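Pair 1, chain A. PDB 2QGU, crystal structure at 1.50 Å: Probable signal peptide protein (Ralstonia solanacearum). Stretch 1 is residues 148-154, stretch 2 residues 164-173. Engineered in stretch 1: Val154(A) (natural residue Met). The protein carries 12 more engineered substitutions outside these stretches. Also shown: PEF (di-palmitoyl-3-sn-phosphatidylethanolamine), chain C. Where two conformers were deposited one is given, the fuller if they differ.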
# COMPACT_ATOMS: atom_id res chain seq x y z
N VAL A 148 9.63 3.19 -13.96
CA VAL A 148 8.61 3.55 -12.97
C VAL A 148 9.23 3.44 -11.58
O VAL A 148 9.57 2.35 -11.12
CB VAL A 148 7.36 2.62 -13.11
CG1 VAL A 148 6.35 2.89 -12.01
CG2 VAL A 148 6.70 2.80 -14.47
N ALA A 149 9.38 4.58 -10.91
CA ALA A 149 9.98 4.61 -9.57
C ALA A 149 9.00 4.10 -8.52
O ALA A 149 7.86 4.59 -8.42
CB ALA A 149 10.43 6.01 -9.23
N LEU A 150 9.43 3.13 -7.73
CA LEU A 150 8.67 2.72 -6.56
C LEU A 150 9.61 2.69 -5.38
O LEU A 150 10.58 1.94 -5.37
CB LEU A 150 8.02 1.33 -6.74
CG LEU A 150 6.90 1.18 -7.78
CD1 LEU A 150 6.41 -0.27 -7.81
CD2 LEU A 150 5.75 2.15 -7.54
N ASP A 151 9.33 3.53 -4.38
CA ASP A 151 10.11 3.51 -3.14
C ASP A 151 9.22 3.05 -2.00
O ASP A 151 8.00 3.16 -2.07
CB ASP A 151 10.68 4.89 -2.81
CG ASP A 151 11.64 5.42 -3.87
OD1 ASP A 151 12.02 4.67 -4.80
OD2 ASP A 151 12.01 6.60 -3.74
N TYR A 152 9.85 2.54 -0.94
CA TYR A 152 9.12 1.95 0.18
C TYR A 152 9.68 2.43 1.49
O TYR A 152 10.90 2.53 1.64
CB TYR A 152 9.25 0.42 0.14
CG TYR A 152 8.84 -0.18 -1.17
CD1 TYR A 152 7.53 -0.61 -1.37
CD2 TYR A 152 9.76 -0.30 -2.21
CE1 TYR A 152 7.14 -1.15 -2.58
CE2 TYR A 152 9.37 -0.85 -3.44
CZ TYR A 152 8.06 -1.27 -3.61
OH TYR A 152 7.63 -1.82 -4.81
N ARG A 153 8.81 2.75 2.44
CA ARG A 153 9.23 2.94 3.82
C ARG A 153 9.09 1.61 4.54
O ARG A 153 8.07 0.93 4.42
CB ARG A 153 8.43 4.04 4.52
CG ARG A 153 8.72 5.44 4.01
CD ARG A 153 8.43 6.50 5.05
NE ARG A 153 8.75 7.83 4.53
CZ ARG A 153 9.95 8.40 4.59
NH1 ARG A 153 10.97 7.78 5.16
NH2 ARG A 153 10.12 9.62 4.09
N VAL A 154 10.14 1.24 5.27
CA VAL A 154 10.20 -0.07 5.92
C VAL A 154 10.63 0.11 7.36
O VAL A 154 11.58 0.84 7.64
CB VAL A 154 11.17 -1.04 5.18
CG1 VAL A 154 10.75 -2.48 5.41
CG2 VAL A 154 11.24 -0.75 3.67
N TYR A 164 5.46 0.01 5.33
CA TYR A 164 4.32 0.81 5.80
C TYR A 164 3.97 2.00 4.91
O TYR A 164 3.02 2.73 5.20
CB TYR A 164 4.49 1.22 7.27
CG TYR A 164 5.56 2.27 7.51
CD1 TYR A 164 6.89 1.90 7.77
CD2 TYR A 164 5.25 3.62 7.49
CE1 TYR A 164 7.87 2.86 7.99
CE2 TYR A 164 6.21 4.59 7.71
CZ TYR A 164 7.52 4.21 7.96
OH TYR A 164 8.47 5.17 8.19
N ASP A 165 4.72 2.20 3.83
CA ASP A 165 4.38 3.25 2.87
C ASP A 165 5.01 2.93 1.53
O ASP A 165 6.01 2.21 1.46
CB ASP A 165 4.86 4.61 3.36
CG ASP A 165 4.01 5.77 2.87
OD1 ASP A 165 3.05 5.55 2.09
OD2 ASP A 165 4.31 6.91 3.27
N ILE A 166 4.41 3.47 0.48
CA ILE A 166 4.92 3.30 -0.88
C ILE A 166 4.86 4.65 -1.58
O ILE A 166 3.94 5.45 -1.35
CB ILE A 166 4.13 2.21 -1.67
CG1 ILE A 166 4.84 1.88 -3.00
CG2 ILE A 166 2.66 2.60 -1.87
CD1 ILE A 166 4.28 0.64 -3.71
N ASN A 167 5.87 4.92 -2.40
CA ASN A 167 5.98 6.16 -3.13
C ASN A 167 5.77 5.88 -4.61
O ASN A 167 6.52 5.11 -5.20
CB ASN A 167 7.36 6.79 -2.88
CG ASN A 167 7.50 8.15 -3.50
OD1 ASN A 167 7.50 8.29 -4.72
ND2 ASN A 167 7.63 9.18 -2.66
N ILE A 168 4.71 6.48 -5.16
CA ILE A 168 4.29 6.26 -6.54
C ILE A 168 4.19 7.62 -7.21
O ILE A 168 3.59 8.54 -6.65
CB ILE A 168 2.90 5.56 -6.60
CG1 ILE A 168 2.95 4.19 -5.93
CG2 ILE A 168 2.40 5.45 -8.05
CD1 ILE A 168 1.58 3.54 -5.74
N SER A 169 4.78 7.75 -8.39
CA SER A 169 4.82 9.03 -9.11
C SER A 169 5.36 10.16 -8.23
O SER A 169 4.88 11.29 -8.28
CB SER A 169 3.43 9.37 -9.68
OG SER A 169 2.96 8.37 -10.56
N GLY A 170 6.36 9.83 -7.42
CA GLY A 170 7.03 10.80 -6.56
C GLY A 170 6.34 11.13 -5.25
O GLY A 170 6.89 11.87 -4.43
N LEU A 171 5.16 10.56 -5.02
CA LEU A 171 4.35 10.90 -3.84
C LEU A 171 4.20 9.72 -2.88
O LEU A 171 3.90 8.62 -3.31
CB LEU A 171 2.95 11.37 -4.27
CG LEU A 171 2.85 12.55 -5.24
CD1 LEU A 171 1.39 12.73 -5.66
CD2 LEU A 171 3.40 13.81 -4.61
N TRP A 172 4.37 9.99 -1.59
CA TRP A 172 4.14 8.96 -0.57
C TRP A 172 2.66 8.83 -0.31
O TRP A 172 2.00 9.81 0.04
CB TRP A 172 4.86 9.32 0.73
CG TRP A 172 6.33 9.14 0.64
CD1 TRP A 172 7.27 10.12 0.56
CD2 TRP A 172 7.03 7.89 0.59
NE1 TRP A 172 8.53 9.56 0.47
CE2 TRP A 172 8.41 8.19 0.48
CE3 TRP A 172 6.64 6.55 0.63
CZ2 TRP A 172 9.40 7.20 0.42
CZ3 TRP A 172 7.61 5.56 0.56
CH2 TRP A 172 8.98 5.89 0.45
N LEU A 173 2.13 7.63 -0.46
CA LEU A 173 0.69 7.43 -0.29
C LEU A 173 0.18 7.83 1.09
O LEU A 173 -0.89 8.43 1.20
CB LEU A 173 0.28 5.99 -0.64
CG LEU A 173 0.32 5.55 -2.11
CD1 LEU A 173 -0.55 4.32 -2.29
CD2 LEU A 173 -0.13 6.65 -3.08
C2 PEF C . 1.42 1.32 -14.08
C1 PEF C . 1.23 2.10 -15.38
N PEF C . -2.88 3.42 -19.46
C3 PEF C . 2.31 0.12 -14.34
C4 PEF C . -1.67 3.42 -17.33
C5 PEF C . -2.48 4.25 -18.32
C10 PEF C . 1.13 2.59 -12.14
C11 PEF C . 1.68 3.24 -10.88
C12 PEF C . 2.42 2.20 -10.03
C13 PEF C . 1.40 1.24 -9.42
C14 PEF C . 2.03 0.36 -8.35
C15 PEF C . 0.96 -0.52 -7.72
C16 PEF C . 1.48 -1.17 -6.44
C17 PEF C . 0.35 -1.81 -5.64
C18 PEF C . -0.29 -0.79 -4.69
C19 PEF C . -0.56 -1.43 -3.33
C20 PEF C . -1.93 -2.13 -3.33
C21 PEF C . -2.18 -2.83 -1.99
C22 PEF C . -2.57 -1.82 -0.92
C23 PEF C . -3.06 -2.53 0.35
C24 PEF C . -1.93 -2.67 1.37
C25 PEF C . -2.22 -3.81 2.34
C30 PEF C . 3.49 -1.56 -13.24
C31 PEF C . 3.89 -2.44 -12.23
C32 PEF C . 3.08 -2.52 -11.10
C33 PEF C . 3.48 -3.72 -10.23
C34 PEF C . 4.28 -3.31 -8.98
C35 PEF C . 4.07 -4.26 -7.80
C36 PEF C . 4.48 -3.69 -6.59
C37 PEF C . 4.14 -4.45 -5.47
C38 PEF C . 4.58 -3.82 -4.30
C39 PEF C . 4.10 -4.53 -3.02
C40 PEF C . 4.36 -3.69 -1.76
C41 PEF C . 3.19 -2.72 -1.47
C42 PEF C . 3.17 -2.28 -0.01
C43 PEF C . 2.33 -1.01 0.18
C44 PEF C . 2.21 -0.63 1.66
C45 PEF C . 1.38 0.64 1.85
O4 PEF C . -0.09 2.45 -12.28
O5 PEF C . 4.22 -1.50 -14.23
O2 PEF C . 2.02 2.17 -13.09
O3 PEF C . 2.36 -0.77 -13.20
O1P PEF C . 1.60 1.72 -18.43
O2P PEF C . -0.78 0.79 -18.36
O3P PEF C . 0.36 1.37 -16.24
O4P PEF C . -0.35 3.18 -17.85
P PEF C . 0.25 1.69 -17.81
O HOH W 1 6.23 5.98 -10.10
O HOH W 2 7.88 7.20 -7.11

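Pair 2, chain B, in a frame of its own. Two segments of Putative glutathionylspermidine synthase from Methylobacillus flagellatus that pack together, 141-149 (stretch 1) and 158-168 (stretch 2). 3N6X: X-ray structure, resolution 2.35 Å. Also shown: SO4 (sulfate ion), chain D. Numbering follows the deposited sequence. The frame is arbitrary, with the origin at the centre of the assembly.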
# COMPACT_ATOMS: atom_id res chain seq x y z
N TYR B 141 -13.59 8.01 -3.22
CA TYR B 141 -12.72 8.77 -2.31
C TYR B 141 -11.31 8.29 -2.42
O TYR B 141 -10.39 9.11 -2.48
CB TYR B 141 -13.20 8.65 -0.86
CG TYR B 141 -14.48 9.42 -0.58
CD1 TYR B 141 -15.72 8.92 -0.97
CD2 TYR B 141 -14.44 10.65 0.09
CE1 TYR B 141 -16.89 9.65 -0.75
CE2 TYR B 141 -15.62 11.37 0.35
CZ TYR B 141 -16.84 10.85 -0.05
OH TYR B 141 -18.01 11.54 0.21
N ALA B 142 -11.12 6.95 -2.43
CA ALA B 142 -9.81 6.33 -2.56
C ALA B 142 -9.67 5.79 -3.97
O ALA B 142 -10.02 4.64 -4.24
CB ALA B 142 -9.65 5.20 -1.54
N HIS B 143 -9.20 6.66 -4.89
CA HIS B 143 -8.97 6.33 -6.31
C HIS B 143 -7.87 5.30 -6.39
O HIS B 143 -7.90 4.42 -7.26
CB HIS B 143 -8.61 7.62 -7.10
CG HIS B 143 -9.66 8.67 -6.99
ND1 HIS B 143 -9.81 9.42 -5.83
CD2 HIS B 143 -10.66 9.00 -7.85
CE1 HIS B 143 -10.87 10.19 -6.03
NE2 HIS B 143 -11.41 9.98 -7.23
N ILE B 144 -6.91 5.36 -5.45
CA ILE B 144 -5.86 4.37 -5.28
C ILE B 144 -5.88 3.89 -3.82
O ILE B 144 -5.79 4.72 -2.89
CB ILE B 144 -4.46 4.89 -5.66
CG1 ILE B 144 -4.46 5.61 -7.03
CG2 ILE B 144 -3.40 3.75 -5.60
CD1 ILE B 144 -3.17 6.25 -7.37
N ALA B 145 -5.92 2.58 -3.62
CA ALA B 145 -5.89 1.98 -2.30
C ALA B 145 -4.85 0.89 -2.26
O ALA B 145 -4.90 -0.04 -3.07
CB ALA B 145 -7.25 1.40 -1.96
N GLY B 146 -3.90 1.02 -1.35
CA GLY B 146 -2.89 -0.00 -1.09
C GLY B 146 -3.36 -0.91 0.03
O GLY B 146 -3.87 -0.43 1.04
N VAL B 147 -3.25 -2.22 -0.16
CA VAL B 147 -3.70 -3.20 0.84
C VAL B 147 -2.51 -4.05 1.23
O VAL B 147 -2.02 -4.82 0.42
CB VAL B 147 -4.87 -4.09 0.28
CG1 VAL B 147 -5.42 -5.02 1.36
CG2 VAL B 147 -5.99 -3.23 -0.31
N ASP B 148 -2.04 -3.93 2.47
CA ASP B 148 -0.91 -4.75 2.92
C ASP B 148 -1.38 -6.14 3.35
O ASP B 148 -2.21 -6.27 4.26
CB ASP B 148 -0.09 -4.03 4.01
CG ASP B 148 0.58 -2.75 3.51
OD1 ASP B 148 1.21 -2.79 2.42
OD2 ASP B 148 0.47 -1.70 4.19
N LEU B 149 -0.91 -7.18 2.65
CA LEU B 149 -1.35 -8.56 2.87
C LEU B 149 -0.24 -9.46 3.31
O LEU B 149 0.89 -9.33 2.83
CB LEU B 149 -1.96 -9.14 1.57
CG LEU B 149 -3.16 -8.43 1.02
CD1 LEU B 149 -3.33 -8.75 -0.44
CD2 LEU B 149 -4.41 -8.81 1.77
N TYR B 158 -4.22 -12.46 5.26
CA TYR B 158 -4.68 -11.44 6.21
C TYR B 158 -4.35 -10.04 5.75
O TYR B 158 -3.21 -9.78 5.35
CB TYR B 158 -4.06 -11.67 7.59
CG TYR B 158 -4.52 -12.92 8.28
CD1 TYR B 158 -5.63 -12.92 9.12
CD2 TYR B 158 -3.80 -14.11 8.16
CE1 TYR B 158 -6.03 -14.07 9.79
CE2 TYR B 158 -4.21 -15.27 8.80
CZ TYR B 158 -5.32 -15.25 9.64
OH TYR B 158 -5.71 -16.40 10.28
N VAL B 159 -5.30 -9.09 5.89
CA VAL B 159 -5.01 -7.68 5.61
C VAL B 159 -4.40 -7.06 6.86
O VAL B 159 -5.05 -7.01 7.89
CB VAL B 159 -6.27 -6.88 5.16
CG1 VAL B 159 -5.93 -5.40 4.96
CG2 VAL B 159 -6.90 -7.47 3.91
N LEU B 160 -3.14 -6.64 6.79
CA LEU B 160 -2.47 -6.01 7.94
C LEU B 160 -2.90 -4.56 8.12
O LEU B 160 -2.96 -4.07 9.25
CB LEU B 160 -0.94 -6.04 7.76
CG LEU B 160 -0.19 -7.30 8.21
CD1 LEU B 160 1.27 -7.00 8.33
CD2 LEU B 160 -0.69 -7.80 9.53
N GLU B 161 -3.11 -3.84 7.01
CA GLU B 161 -3.36 -2.40 7.03
C GLU B 161 -3.92 -1.94 5.69
O GLU B 161 -3.60 -2.52 4.66
CB GLU B 161 -2.01 -1.68 7.28
CG GLU B 161 -2.12 -0.22 7.70
CD GLU B 161 -0.79 0.42 8.06
OE1 GLU B 161 0.27 -0.11 7.63
OE2 GLU B 161 -0.81 1.46 8.76
N ASP B 162 -4.69 -0.83 5.71
CA ASP B 162 -5.20 -0.19 4.50
C ASP B 162 -4.42 1.13 4.27
O ASP B 162 -3.99 1.75 5.24
CB ASP B 162 -6.72 0.09 4.63
CG ASP B 162 -7.56 -1.17 4.87
OD1 ASP B 162 -7.62 -2.02 3.95
OD2 ASP B 162 -8.17 -1.28 5.96
N ASN B 163 -4.17 1.51 3.00
CA ASN B 163 -3.43 2.75 2.67
C ASN B 163 -4.23 3.56 1.67
O ASN B 163 -4.22 3.25 0.48
CB ASN B 163 -2.03 2.44 2.11
CG ASN B 163 -1.20 1.58 3.01
OD1 ASN B 163 -0.57 2.07 3.96
ND2 ASN B 163 -1.19 0.28 2.75
N LEU B 164 -4.94 4.60 2.16
CA LEU B 164 -5.90 5.36 1.35
C LEU B 164 -5.58 6.85 1.22
O LEU B 164 -6.40 7.60 0.68
CB LEU B 164 -7.33 5.20 1.97
CG LEU B 164 -7.76 3.80 2.42
CD1 LEU B 164 -9.02 3.88 3.25
CD2 LEU B 164 -7.99 2.89 1.25
N ARG B 165 -4.44 7.30 1.76
CA ARG B 165 -4.09 8.72 1.75
C ARG B 165 -3.33 9.10 0.46
O ARG B 165 -3.93 9.71 -0.44
CB ARG B 165 -3.32 9.10 3.04
CG ARG B 165 -4.22 9.01 4.28
CD ARG B 165 -3.46 8.95 5.57
NE ARG B 165 -4.26 8.34 6.62
CZ ARG B 165 -4.12 8.57 7.92
NH1 ARG B 165 -3.20 9.43 8.35
NH2 ARG B 165 -4.90 7.97 8.80
N THR B 166 -2.04 8.73 0.36
CA THR B 166 -1.22 8.91 -0.86
C THR B 166 -0.42 7.58 -1.07
O THR B 166 0.82 7.59 -0.93
CB THR B 166 -0.25 10.15 -0.72
OG1 THR B 166 0.58 9.97 0.43
CG2 THR B 166 -1.01 11.49 -0.64
N PRO B 167 -1.12 6.40 -1.23
CA PRO B 167 -0.38 5.11 -1.31
C PRO B 167 0.78 5.12 -2.29
O PRO B 167 0.69 5.71 -3.38
CB PRO B 167 -1.47 4.10 -1.69
CG PRO B 167 -2.61 4.92 -2.17
CD PRO B 167 -2.56 6.19 -1.40
N SER B 168 1.89 4.49 -1.89
CA SER B 168 3.11 4.48 -2.71
C SER B 168 3.68 3.08 -2.86
O SER B 168 3.25 2.15 -2.17
CB SER B 168 4.15 5.42 -2.11
OG SER B 168 4.46 5.04 -0.78
S SO4 D . -0.75 6.11 2.61
O1 SO4 D . -0.09 4.94 2.09
O2 SO4 D . -2.18 5.97 2.48
O3 SO4 D . -0.39 6.27 4.00
O4 SO4 D . -0.30 7.28 1.90

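What most sharply separates the two contacts? It is the way the sheet face holding the matched positions Asp151(A) and Gly146(B) is covered. In pair 1 Trp172(A) lies across that face: CG of Arg153(A) sits 3.8 Å from the centroid of the six-membered ring made by CD2, CE2, CE3, CZ2, CZ3 and CH2 of Trp172(A), and the guanidinium continues over the indole as an off-centre cation-pi contact. In pair 2 the cover is Pro167(B), whose CB lies 3.9 Å from N of Gly146(B). An ideal CB on Gly146(B) would fall 3.4 Å from CB of Asn163(B), which is tight, and 3.6 Å from CB of Pro167(B). Asp151(A) does carry a CB, 3.8 Å from CB of Asn167(A) and 3.8 Å from CH2 of Trp172(A).

What backbone do they share? Both are antiparallel strand pairs, and 14 central residues superpose with an RMSD of 0.8 Å. Asp151(A) and Asn167(A) match Gly146(B) and Asn163(B), each a hydrogen-bonded pair: N of Asn167(A) donates to O of Asp151(A) at 2.8 Å, as N of Asn163(B) does to O of Gly146(B) at 2.8 Å. The return bond is weak in pair 1, 3.3 Å from N of Asp151(A) to O of Asn167(A), but 2.9 Å from N of Gly146(B) to O of Asn163(B). At the matched positions Arg153(A) and Asp148(B), the backbone again both donates to and accepts from the partner strand.

How does the same asparagine serve two different neighbours? The rotamer decides its reach. Asn167(A), chi1 t, keeps its amide within its own stretch, where ND2 makes a weak hydrogen bond of 3.3 Å to O of Gly170(A). Asn163(B), chi1 m, reaches across the strands instead, and its ND2 donates to OD2 of Asp148(B) at 3.0 Å. Where pair 1 lays an arginine between aromatic rings, with CB of Arg153(A) also over the face of Tyr164(A), pair 2 thus makes a polar link between side chains.

What fills the opposite face? In pair 1 the packing is apolar and borders a lipid: CE1 of Tyr152(A) meets CD1 of Ile166(A) at 3.6 Å, and OH of Tyr152(A) lies 3.7 Å from C38 of the phosphatidylethanolamine. The matched Val147(B) faces Asp162(B) and finds its apolar partner further along, CG1 to CG1 of Val159(B) at 3.7 Å. CD2 of Leu164(B) closes on CB of Ala145(B) at 3.6 Å, where the matching Ile168(A) and Leu150(A) meet CG1 to CD2 at 3.8 Å.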